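PDB 4MLG: beta-xylosidase, which probably hydrolyses beta-1,4-xylooligosaccharides, releasing xylose from their non-reducing ends, as a calcium-containing glycoside hydrolase of family 43. Local coordinates for residues Q82-D87 with D106-G111; G131-D136 with Q160-N165. All coordinates share one frame; numbering follows the deposited sequence.

Both contacts are buried and lie on the same side of the chain's centre, with about 12 Å between their centres. Contact 1 falls within one four-stranded antiparallel sheet, joining strands 81-91 and 108-115; its chemistry is almost wholly aromatic, and one of its segments carries a calcium ligand, Asp85. Contact 2, farther out at about 15 Å from the chain centre, joins the loop that leads into strand 138-141 to the turn around strand 162-163, and adds a hydrogen bond and a water to its ring pair. The two meet where Arg109 NH1 lies 2.7 Å from Ser132 O, a probable hydrogen bond. Each also touches the second subunit.

Contact 1. Residues Q82-D87 with D106-G111; sequences QLWDSD and DIFRIG. With CA (calcium ion), chain M.
Phe108 pushes the far end of its ring against one face of the Trp84 indole, with Phe108 CZ 3.4 Å from Trp84 CD2 and centred over the ring system. Phe108 CE2 extends the touch over the benzo part, 3.6 Å from Trp84 CZ3. The rings are oblique, planes at 48° and six-membered centroids 4.5 Å apart, and the two side chains cross at about a right angle. On the other flank of the phenyl ring, Phe108 CE1 comes within 3.9 Å of the backbone Gln82 O.

Trp84 CG stands beside its own backbone N and anti to the carbonyl carbon (chi1 -73°), which turns the indole toward strand 108-115. The indole NE1 gives a hydrogen bond to Phe46 O, which also receives Gln82 NE2. These strands belong to one antiparallel sheet of the five-bladed beta-propeller typical of glycoside hydrolase family 43; strand 94-102 runs between them, so the aromatic pair reaches across it.

One residue beyond Trp84 the chain arrives at the calcium ion: Asp85 OD2 binds it at 2.4 Å, while Asp85 OD1 stays 3.3 Å away. With CG anti to the backbone N (chi1 174°), the carboxylate extends to the metal, where His274 NE2 is the second protein ligand. Farther out, Gln158 grips the other segment through its amide, OE1 taking Phe108 N and NE2 giving to Asp106 O.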
loop_
_atom_site.group_PDB
_atom_site.type_symbol
_atom_site.label_atom_id
_atom_site.label_comp_id
_atom_site.label_asym_id
_atom_site.label_seq_id
_atom_site.Cartn_x
_atom_site.Cartn_y
_atom_site.Cartn_z
ATOM N N GLN A 82 -6.119 -9.265 10.342
ATOM C CA GLN A 82 -6.199 -10.525 9.598
ATOM C C GLN A 82 -4.852 -11.134 9.195
ATOM O O GLN A 82 -4.306 -10.817 8.138
ATOM C CB GLN A 82 -7.119 -10.377 8.380
ATOM C CG GLN A 82 -8.566 -10.062 8.741
ATOM C CD GLN A 82 -9.385 -9.608 7.549
ATOM O OE1 GLN A 82 -9.066 -8.607 6.910
ATOM N NE2 GLN A 82 -10.447 -10.345 7.244
ATOM N N LEU A 83 -4.333 -12.014 10.047
ATOM C CA LEU A 83 -3.157 -12.818 9.724
ATOM C C LEU A 83 -3.586 -14.079 8.991
ATOM O O LEU A 83 -4.082 -15.020 9.611
ATOM C CB LEU A 83 -2.411 -13.221 10.995
ATOM C CG LEU A 83 -1.362 -12.267 11.557
ATOM C CD1 LEU A 83 -0.710 -12.876 12.789
ATOM C CD2 LEU A 83 -0.320 -11.947 10.498
ATOM N N TRP A 84 -3.390 -14.107 7.679
ATOM C CA TRP A 84 -3.826 -15.250 6.884
ATOM C C TRP A 84 -2.710 -16.279 6.674
ATOM O O TRP A 84 -1.758 -16.332 7.451
ATOM C CB TRP A 84 -4.452 -14.785 5.563
ATOM C CG TRP A 84 -5.820 -14.166 5.748
ATOM C CD1 TRP A 84 -6.439 -13.888 6.935
ATOM C CD2 TRP A 84 -6.737 -13.766 4.719
ATOM N NE1 TRP A 84 -7.677 -13.338 6.709
ATOM C CE2 TRP A 84 -7.884 -13.252 5.357
ATOM C CE3 TRP A 84 -6.698 -13.789 3.322
ATOM C CZ2 TRP A 84 -8.982 -12.766 4.646
ATOM C CZ3 TRP A 84 -7.789 -13.305 2.617
ATOM C CH2 TRP A 84 -8.915 -12.801 3.280
ATOM N N ASP A 85 -2.840 -17.101 5.634
ATOM C CA ASP A 85 -1.921 -18.217 5.399
ATOM C C ASP A 85 -0.463 -17.792 5.234
ATOM O O ASP A 85 -0.124 -17.071 4.302
ATOM C CB ASP A 85 -2.361 -19.012 4.167
ATOM C CG ASP A 85 -1.372 -20.096 3.787
ATOM O OD1 ASP A 85 -0.867 -20.793 4.692
ATOM O OD2 ASP A 85 -1.099 -20.251 2.580
ATOM N N SER A 86 0.396 -18.267 6.133
ATOM C CA SER A 86 1.819 -17.935 6.101
ATOM C C SER A 86 2.678 -19.112 5.638
ATOM O O SER A 86 2.175 -20.216 5.428
ATOM C CB SER A 86 2.281 -17.480 7.485
ATOM O OG SER A 86 2.066 -18.497 8.449
ATOM N N ASP A 87 3.977 -18.867 5.484
ATOM C CA ASP A 87 4.928 -19.915 5.117
ATOM C C ASP A 87 6.320 -19.585 5.657
ATOM O O ASP A 87 6.640 -18.419 5.898
ATOM C CB ASP A 87 4.964 -20.111 3.597
ATOM C CG ASP A 87 5.723 -21.362 3.183
ATOM O OD1 ASP A 87 6.000 -22.209 4.058
ATOM O OD2 ASP A 87 6.035 -21.505 1.981
ATOM N N ASP A 106 -6.073 -1.251 5.071
ATOM C CA ASP A 106 -6.794 -2.455 4.654
ATOM C C ASP A 106 -6.329 -3.008 3.305
ATOM O O ASP A 106 -7.113 -3.599 2.563
ATOM C CB ASP A 106 -8.312 -2.231 4.649
ATOM C CG ASP A 106 -8.968 -2.628 5.961
ATOM O OD1 ASP A 106 -8.333 -3.359 6.751
ATOM O OD2 ASP A 106 -10.126 -2.221 6.197
ATOM N N ILE A 107 -5.053 -2.810 2.993
ATOM C CA ILE A 107 -4.467 -3.378 1.785
ATOM C C ILE A 107 -3.549 -4.534 2.163
ATOM O O ILE A 107 -2.652 -4.372 2.993
ATOM C CB ILE A 107 -3.667 -2.326 0.995
ATOM C CG1 ILE A 107 -4.550 -1.122 0.667
ATOM C CG2 ILE A 107 -3.097 -2.931 -0.276
ATOM C CD1 ILE A 107 -3.840 -0.033 -0.114
ATOM N N PHE A 108 -3.777 -5.701 1.565
ATOM C CA PHE A 108 -2.987 -6.880 1.904
ATOM C C PHE A 108 -1.522 -6.723 1.514
ATOM O O PHE A 108 -1.195 -6.481 0.353
ATOM C CB PHE A 108 -3.580 -8.151 1.286
ATOM C CG PHE A 108 -4.319 -9.013 2.273
ATOM C CD1 PHE A 108 -3.645 -9.622 3.322
ATOM C CD2 PHE A 108 -5.686 -9.214 2.155
ATOM C CE1 PHE A 108 -4.321 -10.411 4.237
ATOM C CE2 PHE A 108 -6.366 -10.005 3.066
ATOM C CZ PHE A 108 -5.682 -10.602 4.107
ATOM N N ARG A 109 -0.651 -6.848 2.508
ATOM C CA ARG A 109 0.788 -6.801 2.294
ATOM C C ARG A 109 1.394 -8.072 2.865
ATOM O O ARG A 109 0.701 -8.864 3.507
ATOM C CB ARG A 109 1.400 -5.579 2.980
ATOM C CG ARG A 109 0.832 -4.240 2.530
ATOM C CD ARG A 109 1.132 -3.965 1.066
ATOM N NE ARG A 109 0.866 -2.575 0.705
ATOM C CZ ARG A 109 1.065 -2.067 -0.507
ATOM N NH1 ARG A 109 1.529 -2.835 -1.484
ATOM N NH2 ARG A 109 0.798 -0.789 -0.746
ATOM N N ILE A 110 2.687 -8.268 2.631
ATOM C CA ILE A 110 3.382 -9.437 3.154
ATOM C C ILE A 110 4.578 -9.016 3.999
ATOM O O ILE A 110 5.455 -8.291 3.531
ATOM C CB ILE A 110 3.843 -10.372 2.022
ATOM C CG1 ILE A 110 2.633 -10.917 1.261
ATOM C CG2 ILE A 110 4.680 -11.518 2.578
ATOM C CD1 ILE A 110 2.988 -11.824 0.101
ATOM N N GLY A 111 4.606 -9.470 5.248
ATOM C CA GLY A 111 5.665 -9.099 6.167
ATOM C C GLY A 111 6.607 -10.247 6.473
ATOM O O GLY A 111 6.313 -11.403 6.159
HETATM CA CA CA M . -0.009 -22.211 1.876
#

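Contact 2. Residues G131-D136 with Q160-N165; sequences GSYSMD and QRYRNN
Tyr133 bridges to both Tyr162 and Asn165, joining a loop between blades of the beta-propeller, after strand 123-124, to the short two-stranded hairpin 162-163/166-167. Its CB opens the contact as a CH-pi partner, lying over the face of the Tyr162 ring, 3.9 Å from its centroid. From there CG is set between the backbone N and the carbonyl carbon (chi1 64°), and the ring runs on over the same phenol. Tyr133 CD1 lies 3.4 Å from Tyr162 CD2, the nearest atoms of the two rings, over the face of Tyr162 and offset toward its rim. CE1 continues to the root of the neighbour, 3.9 Å from Tyr162 CB. The two side chains pass in opposite directions, and their planes, 34° apart, make an oblique pair.

At its edge the Tyr133 ring meets the hairpin turn, with Asn165 OD1 near the ring plane, 3.2 Å from Tyr133 CE2. At the tip, Tyr133 OH gives a hydrogen bond of 2.5 Å to Asn165 OD1. The hydroxyl lies in the carbonyl plane of the amide, with a C=O...O angle of 146°, although phenol ring and amide planes are inclined to each other. The other end of that amide is held too, ND2 bonding to Pro199 O, which fixes the rotation of Asn165. Phe151 also meets the Tyr133 ring edge-to-face.

Asn105 of the second subunit packs on Tyr133 and bonds through ND2 to Gly131 O and Asn165 O, so the interface spans both segments, while Ile107 of that subunit packs on Tyr162. Tyr162 OH donates to a water 2.5 Å away, and the same water accepts from Ser134 N at 3.2 Å.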
loop_
_atom_site.group_PDB
_atom_site.type_symbol
_atom_site.label_atom_id
_atom_site.label_comp_id
_atom_site.label_asym_id
_atom_site.label_seq_id
_atom_site.Cartn_x
_atom_site.Cartn_y
_atom_site.Cartn_z
ATOM N N GLY A 131 6.722 -3.437 -2.282
ATOM C CA GLY A 131 6.113 -3.893 -3.518
ATOM C C GLY A 131 5.178 -5.071 -3.332
ATOM O O GLY A 131 4.468 -5.461 -4.259
ATOM N N SER A 132 5.175 -5.638 -2.130
ATOM C CA SER A 132 4.359 -6.811 -1.837
ATOM C C SER A 132 2.868 -6.493 -1.876
ATOM O O SER A 132 2.449 -5.386 -1.535
ATOM C CB SER A 132 4.728 -7.393 -0.472
ATOM O OG SER A 132 4.498 -6.449 0.559
ATOM N N TYR A 133 2.075 -7.472 -2.296
ATOM C CA TYR A 133 0.626 -7.324 -2.343
ATOM C C TYR A 133 -0.053 -8.688 -2.322
ATOM O O TYR A 133 0.615 -9.719 -2.408
ATOM C CB TYR A 133 0.200 -6.519 -3.575
ATOM C CG TYR A 133 0.523 -7.164 -4.906
ATOM C CD1 TYR A 133 -0.434 -7.903 -5.589
ATOM C CD2 TYR A 133 1.776 -7.019 -5.491
ATOM C CE1 TYR A 133 -0.154 -8.487 -6.807
ATOM C CE2 TYR A 133 2.067 -7.601 -6.713
ATOM C CZ TYR A 133 1.097 -8.335 -7.366
ATOM O OH TYR A 133 1.373 -8.918 -8.581
ATOM N N SER A 134 -1.378 -8.682 -2.199
ATOM C CA SER A 134 -2.163 -9.912 -2.092
ATOM C C SER A 134 -1.716 -10.780 -0.914
ATOM O O SER A 134 -1.149 -10.274 0.054
ATOM C CB SER A 134 -2.133 -10.705 -3.401
ATOM O OG SER A 134 -3.063 -11.771 -3.366
ATOM N N MET A 135 -1.965 -12.084 -0.997
ATOM C CA MET A 135 -1.712 -12.971 0.136
ATOM C C MET A 135 -1.339 -14.402 -0.257
ATOM O O MET A 135 -0.956 -14.667 -1.399
ATOM C CB MET A 135 -2.929 -12.983 1.062
ATOM C CG MET A 135 -4.251 -12.839 0.330
ATOM S SD MET A 135 -4.615 -14.211 -0.785
ATOM C CE MET A 135 -5.676 -15.214 0.251
ATOM N N ASP A 136 -1.465 -15.313 0.707
ATOM C CA ASP A 136 -1.099 -16.723 0.540
ATOM C C ASP A 136 0.284 -16.950 -0.076
ATOM O O ASP A 136 0.395 -17.536 -1.152
ATOM C CB ASP A 136 -2.163 -17.467 -0.274
ATOM C CG ASP A 136 -3.406 -17.779 0.536
ATOM O OD1 ASP A 136 -3.538 -17.239 1.654
ATOM O OD2 ASP A 136 -4.256 -18.558 0.053
ATOM N N GLN A 160 -7.126 -9.262 -7.825
ATOM C CA GLN A 160 -7.758 -8.649 -8.990
ATOM C C GLN A 160 -7.606 -7.130 -9.006
ATOM O O GLN A 160 -7.875 -6.485 -10.019
ATOM C CB GLN A 160 -9.238 -9.038 -9.087
ATOM C CG GLN A 160 -10.101 -8.586 -7.918
ATOM C CD GLN A 160 -9.947 -9.469 -6.696
ATOM O OE1 GLN A 160 -9.289 -10.508 -6.746
ATOM N NE2 GLN A 160 -10.555 -9.059 -5.589
ATOM N N ARG A 161 -7.172 -6.562 -7.885
ATOM C CA ARG A 161 -6.952 -5.123 -7.804
ATOM C C ARG A 161 -5.681 -4.710 -8.544
ATOM O O ARG A 161 -5.447 -3.524 -8.776
ATOM C CB ARG A 161 -6.860 -4.672 -6.345
ATOM C CG ARG A 161 -8.140 -4.843 -5.542
ATOM C CD ARG A 161 -7.943 -4.359 -4.113
ATOM N NE ARG A 161 -9.172 -4.407 -3.328
ATOM C CZ ARG A 161 -9.257 -4.026 -2.057
ATOM N NH1 ARG A 161 -8.182 -3.569 -1.429
ATOM N NH2 ARG A 161 -10.414 -4.101 -1.414
ATOM N N TYR A 162 -4.867 -5.692 -8.918
ATOM C CA TYR A 162 -3.561 -5.415 -9.506
ATOM C C TYR A 162 -3.406 -5.981 -10.916
ATOM O O TYR A 162 -3.863 -7.086 -11.212
ATOM C CB TYR A 162 -2.446 -5.963 -8.608
ATOM C CG TYR A 162 -2.500 -5.470 -7.178
ATOM C CD1 TYR A 162 -1.778 -4.353 -6.778
ATOM C CD2 TYR A 162 -3.272 -6.124 -6.228
ATOM C CE1 TYR A 162 -1.826 -3.901 -5.472
ATOM C CE2 TYR A 162 -3.326 -5.681 -4.921
ATOM C CZ TYR A 162 -2.603 -4.569 -4.549
ATOM O OH TYR A 162 -2.656 -4.127 -3.247
ATOM N N ARG A 163 -2.761 -5.205 -11.781
ATOM C CA ARG A 163 -2.313 -5.688 -13.079
ATOM C C ARG A 163 -0.832 -5.369 -13.219
ATOM O O ARG A 163 -0.434 -4.206 -13.145
ATOM C CB ARG A 163 -3.105 -5.048 -14.222
ATOM C CG ARG A 163 -4.506 -5.612 -14.414
ATOM C CD ARG A 163 -4.483 -7.131 -14.526
ATOM N NE ARG A 163 -5.789 -7.682 -14.882
ATOM C CZ ARG A 163 -6.767 -7.915 -14.013
ATOM N NH1 ARG A 163 -6.597 -7.640 -12.726
ATOM N NH2 ARG A 163 -7.920 -8.421 -14.430
ATOM N N ASN A 164 -0.027 -6.410 -13.412
ATOM C CA ASN A 164 1.425 -6.280 -13.484
ATOM C C ASN A 164 1.999 -5.580 -12.257
ATOM O O ASN A 164 2.750 -4.610 -12.377
ATOM C CB ASN A 164 1.848 -5.564 -14.770
ATOM C CG ASN A 164 1.364 -6.278 -16.018
ATOM O OD1 ASN A 164 0.730 -5.676 -16.884
ATOM N ND2 ASN A 164 1.657 -7.570 -16.112
ATOM N N ASN A 165 1.617 -6.076 -11.082
ATOM C CA ASN A 165 2.071 -5.553 -9.792
ATOM C C ASN A 165 1.604 -4.128 -9.474
ATOM O O ASN A 165 1.909 -3.595 -8.406
ATOM C CB ASN A 165 3.595 -5.659 -9.659
ATOM C CG ASN A 165 4.113 -7.053 -9.957
ATOM O OD1 ASN A 165 3.499 -8.052 -9.580
ATOM N ND2 ASN A 165 5.249 -7.127 -10.640
HETATM O O HOH W 1 -2.992 -5.987 -1.663
#